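Local structure of (R)-specific secondary-alkylsulfatase (Pseudomonas sp., 4AXH) at residues Thr136-Asp141 against Val280-Gln285; Ala158-Tyr163 against Lys170-Val175; Lys270-His275 against Glu342-Arg347. The protein catalyses the enantioselective, zinc-dependent hydrolysis of secondary alkyl sulfates with strict inversion of configuration, yielding (S)-alcohols and sulfate. All coordinates share one frame; numbering follows the deposited sequence.

Contact 1: Thr136-Asp141 against Val280-Gln285; sequences TIIEGD and VELEFQ
Ile-138, at the end of strand 135-138, packs on Val-280 and Leu-282 of strand 280-286, a small example of how two stacked sheets are joined through branched aliphatic side chains. The two branches of Ile-138 divide the work. CG2 meets the valine, 3.8 Å from Val-280 CG1 and 4.1 Å from Val-280 CG2, while the longer branch puts CD1 4.1 Å from Leu-282 CD2. With CG2 anti to the backbone N (chi1 -41° for CG1), the short methyl and the long arm diverge, one towards Val-280 and the other towards Leu-282, two residues on.

A second kind of contact is between side chain and main chain. Beyond the strand the chain turns at Gly-140, whose CA lies 3.7 Å from Val-280 CG2; this methyl thus touches both the turn and the isoleucine, whereas CG1 meets Ile-138 alone. Val-145 of the neighbouring strand 144-147 touches both Ile-138 and Val-280, and Phe-303 also lies against Ile-138.

Strands 135-138 and 280-286 belong to different sheets of the metallo-beta-lactamase sandwich. Asp-141 does bond through its backbone to Asp-278, but between the two segments themselves the chemistry is entirely apolar, which implies cohesion through buried hydrocarbon surface.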
# COMPACT_ATOMS: atom_id res chain seq x y z
N THR A 136 32.14 -2.02 -0.74
CA THR A 136 33.03 -1.62 0.34
C THR A 136 34.05 -2.76 0.57
O THR A 136 33.64 -3.92 0.75
CB THR A 136 32.22 -1.33 1.60
OG1 THR A 136 31.21 -0.34 1.31
CG2 THR A 136 33.10 -0.92 2.77
N ILE A 137 35.35 -2.45 0.50
CA ILE A 137 36.40 -3.44 0.72
C ILE A 137 37.15 -3.17 2.02
O ILE A 137 37.91 -2.21 2.09
CB ILE A 137 37.37 -3.60 -0.48
CG1 ILE A 137 36.61 -3.90 -1.77
CG2 ILE A 137 38.38 -4.71 -0.17
CD1 ILE A 137 37.22 -3.34 -3.00
N ILE A 138 36.94 -4.02 3.02
CA ILE A 138 37.62 -3.95 4.32
C ILE A 138 38.79 -4.93 4.24
O ILE A 138 38.61 -6.09 3.87
CB ILE A 138 36.71 -4.31 5.53
CG1 ILE A 138 35.30 -3.72 5.42
CG2 ILE A 138 37.35 -3.94 6.85
CD1 ILE A 138 34.23 -4.50 6.26
N GLU A 139 40.00 -4.46 4.60
CA GLU A 139 41.18 -5.32 4.59
C GLU A 139 41.16 -6.47 5.62
O GLU A 139 40.55 -7.51 5.33
CB GLU A 139 42.48 -4.53 4.47
CG GLU A 139 42.67 -4.20 2.99
CD GLU A 139 43.64 -3.14 2.54
OE1 GLU A 139 44.49 -2.70 3.35
OE2 GLU A 139 43.62 -2.84 1.33
N GLY A 140 41.72 -6.29 6.79
CA GLY A 140 41.68 -7.38 7.76
C GLY A 140 42.90 -8.27 7.72
O GLY A 140 43.73 -8.17 6.80
N ASP A 141 43.00 -9.16 8.74
CA ASP A 141 44.13 -10.07 9.01
C ASP A 141 44.73 -10.82 7.82
O ASP A 141 45.86 -10.50 7.42
CB ASP A 141 43.86 -10.97 10.23
CG ASP A 141 43.76 -10.23 11.57
OD1 ASP A 141 44.24 -9.06 11.65
OD2 ASP A 141 43.25 -10.82 12.54
N VAL A 280 38.25 -8.29 12.06
CA VAL A 280 37.40 -7.17 11.64
C VAL A 280 36.14 -7.26 12.48
O VAL A 280 35.46 -8.28 12.45
CB VAL A 280 37.11 -7.17 10.11
CG1 VAL A 280 36.12 -6.08 9.73
CG2 VAL A 280 38.39 -7.02 9.30
N GLU A 281 35.87 -6.20 13.26
CA GLU A 281 34.69 -6.12 14.10
C GLU A 281 33.56 -5.52 13.27
O GLU A 281 33.74 -4.49 12.60
CB GLU A 281 34.96 -5.23 15.33
CG GLU A 281 35.48 -5.95 16.55
CD GLU A 281 35.97 -4.99 17.62
OE1 GLU A 281 35.11 -4.35 18.29
OE2 GLU A 281 37.20 -4.83 17.76
N LEU A 282 32.40 -6.18 13.31
CA LEU A 282 31.19 -5.79 12.59
C LEU A 282 30.03 -5.82 13.56
O LEU A 282 29.80 -6.84 14.19
CB LEU A 282 30.87 -6.76 11.43
CG LEU A 282 32.02 -7.23 10.54
CD1 LEU A 282 31.68 -8.52 9.86
CD2 LEU A 282 32.37 -6.19 9.52
N GLU A 283 29.32 -4.69 13.66
CA GLU A 283 28.08 -4.56 14.41
C GLU A 283 27.04 -4.27 13.33
O GLU A 283 27.20 -3.34 12.52
CB GLU A 283 28.12 -3.42 15.45
CG GLU A 283 26.90 -3.38 16.36
CD GLU A 283 26.94 -2.48 17.59
OE1 GLU A 283 28.03 -1.95 17.92
OE2 GLU A 283 25.88 -2.31 18.25
N PHE A 284 26.04 -5.13 13.26
CA PHE A 284 24.92 -5.06 12.33
C PHE A 284 23.69 -4.57 13.07
O PHE A 284 23.41 -5.03 14.18
CB PHE A 284 24.65 -6.46 11.75
CG PHE A 284 25.82 -7.17 11.08
CD1 PHE A 284 26.27 -6.79 9.82
CD2 PHE A 284 26.43 -8.26 11.69
CE1 PHE A 284 27.33 -7.44 9.20
CE2 PHE A 284 27.49 -8.94 11.06
CZ PHE A 284 27.94 -8.51 9.82
N GLN A 285 22.93 -3.65 12.45
CA GLN A 285 21.67 -3.12 12.98
C GLN A 285 20.55 -3.45 12.01
O GLN A 285 20.53 -2.89 10.92
CB GLN A 285 21.75 -1.60 13.20
CG GLN A 285 20.39 -0.96 13.55
CD GLN A 285 20.28 0.53 13.32
OE1 GLN A 285 21.13 1.16 12.66
NE2 GLN A 285 19.18 1.10 13.83

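Contact 2: Ala158-Tyr163 against Lys170-Val175; sequences AALDLY and KPIVAV
Ile-172 meets Leu-160 where a helix lies over the strand that follows it, the second half of a beta-alpha-beta crossover. In this unit strand 144-147 leads into helix 153-164, and the chain then returns as strand 172-176, parallel to the first and next to it in the sheet. Within the two segments a single leucine-isoleucine pair carries the apolar contact, and Leu-160 packs besides on Leu-146 and Met-135.

The first residue, Lys-170, makes only a loose approach: its CE is 4.5 Å from Tyr-163 OH, and since the lysine was modelled in two conformers this detail is doubtful. The phenol hydroxyl finds its polar partner elsewhere, in a hydrogen bond with Glu-139 OE2.

Ile-172 comes next along the chain. Its CB bond does not aim at the helix, but the long branch does the reaching: chi2 of 164° stretches the chain out and delivers CD1 to the end of Leu-160. The leucine CB does point at the strand, and the two side chains meet tip to tip. Further along, Val-173 and Ala-174 are bound through their backbones to strand 144-147, and on the other flank Val-173 and Val-175 bond to Lys-203 of strand 203-207. Val-175 also rests on Leu-146, which thus lies between it and the helix. At the meeting point itself, Ile-172 CD1 sits against both leucine methyls, 3.7 Å from Leu-160 CD2 and 4.2 Å from Leu-160 CD1.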
# COMPACT_ATOMS: atom_id res chain seq x y z
N ALA A 158 35.19 -6.49 -12.30
CA ALA A 158 35.90 -5.27 -12.65
C ALA A 158 36.27 -4.43 -11.42
O ALA A 158 37.39 -3.94 -11.36
CB ALA A 158 35.10 -4.47 -13.66
N ALA A 159 35.35 -4.28 -10.46
CA ALA A 159 35.58 -3.53 -9.21
C ALA A 159 36.78 -4.11 -8.42
O ALA A 159 37.72 -3.39 -8.05
CB ALA A 159 34.34 -3.60 -8.35
N LEU A 160 36.74 -5.45 -8.22
CA LEU A 160 37.79 -6.24 -7.58
C LEU A 160 39.12 -6.19 -8.39
O LEU A 160 40.19 -6.17 -7.78
CB LEU A 160 37.27 -7.66 -7.46
CG LEU A 160 37.56 -8.37 -6.16
CD1 LEU A 160 36.61 -7.95 -5.08
CD2 LEU A 160 37.45 -9.87 -6.37
N ASP A 161 39.05 -6.12 -9.73
CA ASP A 161 40.23 -6.03 -10.59
C ASP A 161 40.99 -4.72 -10.36
O ASP A 161 42.23 -4.73 -10.24
CB ASP A 161 39.87 -6.18 -12.09
CG ASP A 161 39.75 -7.61 -12.62
OD1 ASP A 161 40.23 -8.54 -11.94
OD2 ASP A 161 39.25 -7.78 -13.77
N LEU A 162 40.22 -3.59 -10.33
CA LEU A 162 40.68 -2.22 -10.11
C LEU A 162 41.29 -2.10 -8.73
O LEU A 162 42.33 -1.48 -8.60
CB LEU A 162 39.53 -1.22 -10.32
CG LEU A 162 39.77 0.27 -10.01
CD1 LEU A 162 40.83 0.86 -10.91
CD2 LEU A 162 38.46 1.05 -10.14
N TYR A 163 40.68 -2.75 -7.73
CA TYR A 163 41.20 -2.79 -6.37
C TYR A 163 42.54 -3.53 -6.31
O TYR A 163 43.47 -3.04 -5.65
CB TYR A 163 40.20 -3.47 -5.42
CG TYR A 163 40.75 -3.71 -4.03
CD1 TYR A 163 40.73 -2.70 -3.06
CD2 TYR A 163 41.27 -4.95 -3.67
CE1 TYR A 163 41.22 -2.92 -1.77
CE2 TYR A 163 41.78 -5.18 -2.38
CZ TYR A 163 41.76 -4.16 -1.44
OH TYR A 163 42.25 -4.37 -0.18
N LYS A 170 44.77 -10.72 -2.16
CA LYS A 170 44.39 -11.53 -0.99
C LYS A 170 43.08 -12.26 -1.29
O LYS A 170 42.32 -11.78 -2.14
CB LYS A 170 44.12 -10.61 0.25
CG LYS A 170 45.23 -9.63 0.66
CD LYS A 170 44.85 -8.84 1.91
CE LYS A 170 45.00 -7.33 1.74
NZ LYS A 170 45.79 -6.72 2.86
N PRO A 171 42.71 -13.38 -0.61
CA PRO A 171 41.40 -13.98 -0.92
C PRO A 171 40.28 -13.14 -0.33
O PRO A 171 40.55 -12.11 0.24
CB PRO A 171 41.48 -15.36 -0.22
CG PRO A 171 42.41 -15.16 0.91
CD PRO A 171 43.43 -14.17 0.44
N ILE A 172 39.04 -13.65 -0.41
CA ILE A 172 37.83 -13.09 0.16
C ILE A 172 37.42 -14.06 1.24
O ILE A 172 37.10 -15.22 0.95
CB ILE A 172 36.74 -12.88 -0.92
CG1 ILE A 172 37.20 -11.78 -1.92
CG2 ILE A 172 35.39 -12.56 -0.29
CD1 ILE A 172 36.45 -11.69 -3.25
N VAL A 173 37.52 -13.62 2.50
CA VAL A 173 37.17 -14.43 3.67
C VAL A 173 35.68 -14.24 4.01
O VAL A 173 35.01 -15.16 4.49
CB VAL A 173 38.08 -14.08 4.88
CG1 VAL A 173 37.73 -14.94 6.10
CG2 VAL A 173 39.55 -14.23 4.52
N ALA A 174 35.18 -13.04 3.81
CA ALA A 174 33.81 -12.75 4.18
C ALA A 174 33.13 -11.78 3.23
O ALA A 174 33.79 -10.91 2.64
CB ALA A 174 33.76 -12.20 5.62
N VAL A 175 31.81 -11.93 3.11
CA VAL A 175 30.94 -11.07 2.33
C VAL A 175 29.73 -10.72 3.18
O VAL A 175 29.27 -11.57 3.94
CB VAL A 175 30.57 -11.66 0.93
CG1 VAL A 175 29.41 -10.91 0.28
CG2 VAL A 175 31.78 -11.67 0.01

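Contact 3: Lys270-His275 against Glu342-Arg347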
# COMPACT_ATOMS: atom_id res chain seq x y z
N LYS A 270 18.87 -10.90 15.38
CA LYS A 270 18.67 -9.99 16.54
C LYS A 270 18.70 -8.51 16.07
O LYS A 270 19.44 -8.19 15.13
CB LYS A 270 19.78 -10.21 17.61
CG LYS A 270 19.85 -11.63 18.20
CD LYS A 270 21.14 -11.82 19.00
CE LYS A 270 21.35 -13.24 19.47
NZ LYS A 270 21.13 -13.38 20.94
N PRO A 271 17.99 -7.57 16.76
CA PRO A 271 18.03 -6.15 16.33
C PRO A 271 19.41 -5.52 16.16
O PRO A 271 19.56 -4.57 15.40
CB PRO A 271 17.23 -5.44 17.41
CG PRO A 271 16.28 -6.47 17.90
CD PRO A 271 17.08 -7.74 17.91
N TYR A 272 20.39 -6.05 16.90
CA TYR A 272 21.81 -5.67 16.88
C TYR A 272 22.64 -6.94 17.11
O TYR A 272 22.32 -7.73 17.98
CB TYR A 272 22.14 -4.61 17.95
CG TYR A 272 21.35 -3.32 17.83
CD1 TYR A 272 21.82 -2.25 17.07
CD2 TYR A 272 20.14 -3.15 18.51
CE1 TYR A 272 21.13 -1.04 17.00
CE2 TYR A 272 19.42 -1.96 18.42
CZ TYR A 272 19.91 -0.91 17.67
OH TYR A 272 19.16 0.24 17.62
N GLU A 273 23.66 -7.16 16.28
CA GLU A 273 24.51 -8.35 16.36
C GLU A 273 25.93 -8.01 16.10
O GLU A 273 26.25 -7.46 15.05
CB GLU A 273 24.06 -9.45 15.38
CG GLU A 273 22.97 -10.36 15.93
CD GLU A 273 22.68 -11.61 15.13
OE1 GLU A 273 23.65 -12.25 14.67
OE2 GLU A 273 21.49 -11.99 15.03
N ARG A 274 26.80 -8.36 17.04
CA ARG A 274 28.23 -8.12 16.92
C ARG A 274 28.89 -9.39 16.40
O ARG A 274 28.56 -10.48 16.88
CB ARG A 274 28.84 -7.72 18.28
CG ARG A 274 28.48 -6.32 18.74
CD ARG A 274 29.49 -5.83 19.76
NE ARG A 274 30.84 -5.82 19.20
CZ ARG A 274 31.44 -4.76 18.66
NH1 ARG A 274 30.82 -3.58 18.63
NH2 ARG A 274 32.66 -4.86 18.17
N HIS A 275 29.78 -9.27 15.41
CA HIS A 275 30.51 -10.40 14.81
C HIS A 275 31.91 -9.99 14.43
O HIS A 275 32.14 -8.88 13.95
CB HIS A 275 29.83 -10.96 13.57
CG HIS A 275 28.56 -11.65 13.85
ND1 HIS A 275 28.54 -12.99 14.13
CD2 HIS A 275 27.30 -11.17 13.86
CE1 HIS A 275 27.26 -13.29 14.32
NE2 HIS A 275 26.48 -12.22 14.16
N GLU A 342 21.35 7.72 17.30
CA GLU A 342 21.54 7.54 18.72
C GLU A 342 22.63 6.52 19.03
O GLU A 342 23.52 6.83 19.81
CB GLU A 342 20.20 7.17 19.35
CG GLU A 342 20.25 6.79 20.82
CD GLU A 342 18.89 6.57 21.46
OE1 GLU A 342 17.91 6.27 20.74
OE2 GLU A 342 18.81 6.72 22.70
N LYS A 343 22.61 5.33 18.38
CA LYS A 343 23.60 4.28 18.64
C LYS A 343 25.01 4.54 18.12
O LYS A 343 25.99 4.08 18.73
CB LYS A 343 23.10 2.91 18.16
CG LYS A 343 22.49 2.02 19.25
CD LYS A 343 23.35 0.77 19.50
CE LYS A 343 22.71 -0.30 20.36
NZ LYS A 343 22.78 0.03 21.81
N TYR A 344 25.13 5.23 16.97
CA TYR A 344 26.44 5.41 16.34
C TYR A 344 26.91 6.83 16.09
O TYR A 344 28.11 7.01 15.91
CB TYR A 344 26.55 4.57 15.04
CG TYR A 344 26.05 3.15 15.19
CD1 TYR A 344 26.71 2.25 16.03
CD2 TYR A 344 24.88 2.73 14.56
CE1 TYR A 344 26.24 0.95 16.20
CE2 TYR A 344 24.40 1.43 14.73
CZ TYR A 344 25.08 0.54 15.55
OH TYR A 344 24.60 -0.73 15.74
N GLY A 345 26.00 7.79 16.11
CA GLY A 345 26.28 9.20 15.86
C GLY A 345 27.46 9.80 16.59
O GLY A 345 28.27 10.50 15.98
N ASP A 346 27.59 9.50 17.90
CA ASP A 346 28.70 9.99 18.74
C ASP A 346 30.01 9.21 18.55
O ASP A 346 31.07 9.74 18.91
CB ASP A 346 28.29 10.01 20.22
CG ASP A 346 26.95 10.66 20.51
OD1 ASP A 346 26.63 11.69 19.86
OD2 ASP A 346 26.21 10.13 21.38
N ARG A 347 29.92 7.98 17.95
CA ARG A 347 31.00 7.01 17.64
C ARG A 347 31.40 6.95 16.15
O ARG A 347 32.09 6.00 15.75
CB ARG A 347 30.52 5.62 17.99
CG ARG A 347 30.50 5.28 19.44
CD ARG A 347 30.30 3.80 19.57
NE ARG A 347 28.93 3.33 19.50
CZ ARG A 347 28.61 2.05 19.59
NH1 ARG A 347 29.56 1.13 19.72
NH2 ARG A 347 27.34 1.67 19.60
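The ring of Tyr-272 is covered on one face by Lys-343, whose CE lies 3.7 Å above the ring plane of Tyr-272, over its centre, while at the ring edge Tyr-344 OH comes to 3.4 Å from Tyr-272 CD1. The methylene over the face makes a CH-pi contact. The ammonium group adds little: Lys-343 NZ is 5.1 Å from the Tyr-272 ring centroid, at most a weak cation-pi attraction. A bend at chi2 (-113°) carries CD and CE of the lysine over Tyr-272, while Lys-343 CB, nearer the backbone, covers one face of the Tyr-344 ring. Tyr-344 also stacks with Tyr-299, and its hydroxyl makes a weak hydrogen bond to Glu-283.

These side chains join residues 342-344 of helix 330-344 to strand 272-277, an outermost strand of the second sheet of the metallo-beta-lactamase fold. The same helix reaches the dimer partner, where Glu-342 OE2 is hydrogen-bonded to Ser-598 of the second subunit.

Each segment is also braced internally. Arg-347 approaches side-on and gives two bonds to one carbonyl, from NE (3.1 Å) and NH2 (2.9 Å) to Lys-343 O, which lies near the guanidinium plane; the double grip ties Arg-347 back to the backbone of Lys-343. On the strand, Glu-273 uses the anti lone pairs of both oxygens: OE2 accepts from Lys-270 N, with Glu-269 N as a second donor, and OE1 from His-275 NE2 at 2.9 Å, in the plane of the imidazole and nearly straight at 171°.

Overall arrangement
All three contacts lie within the metallo-beta-lactamase region. Contact 1 bridges the two sheets and touches both the others, its centre 14 Å from that of contact 2 and 13 Å from that of contact 3. Ile-137 packs on Tyr-163, tying contact 1 to the helix of contact 2; strands 272-277 and 280-286, neighbours in one sheet, tie it to contact 3, with a salt bridge between Arg-274 and Glu-281. Contacts 2 and 3 stay about 9 Å apart at their nearest atoms. Along the chain, the local crossover of contact 2 lies inside the long loop closed by contact 1, which itself crosses contact 3 in the sequence; all three lie away from the zinc site.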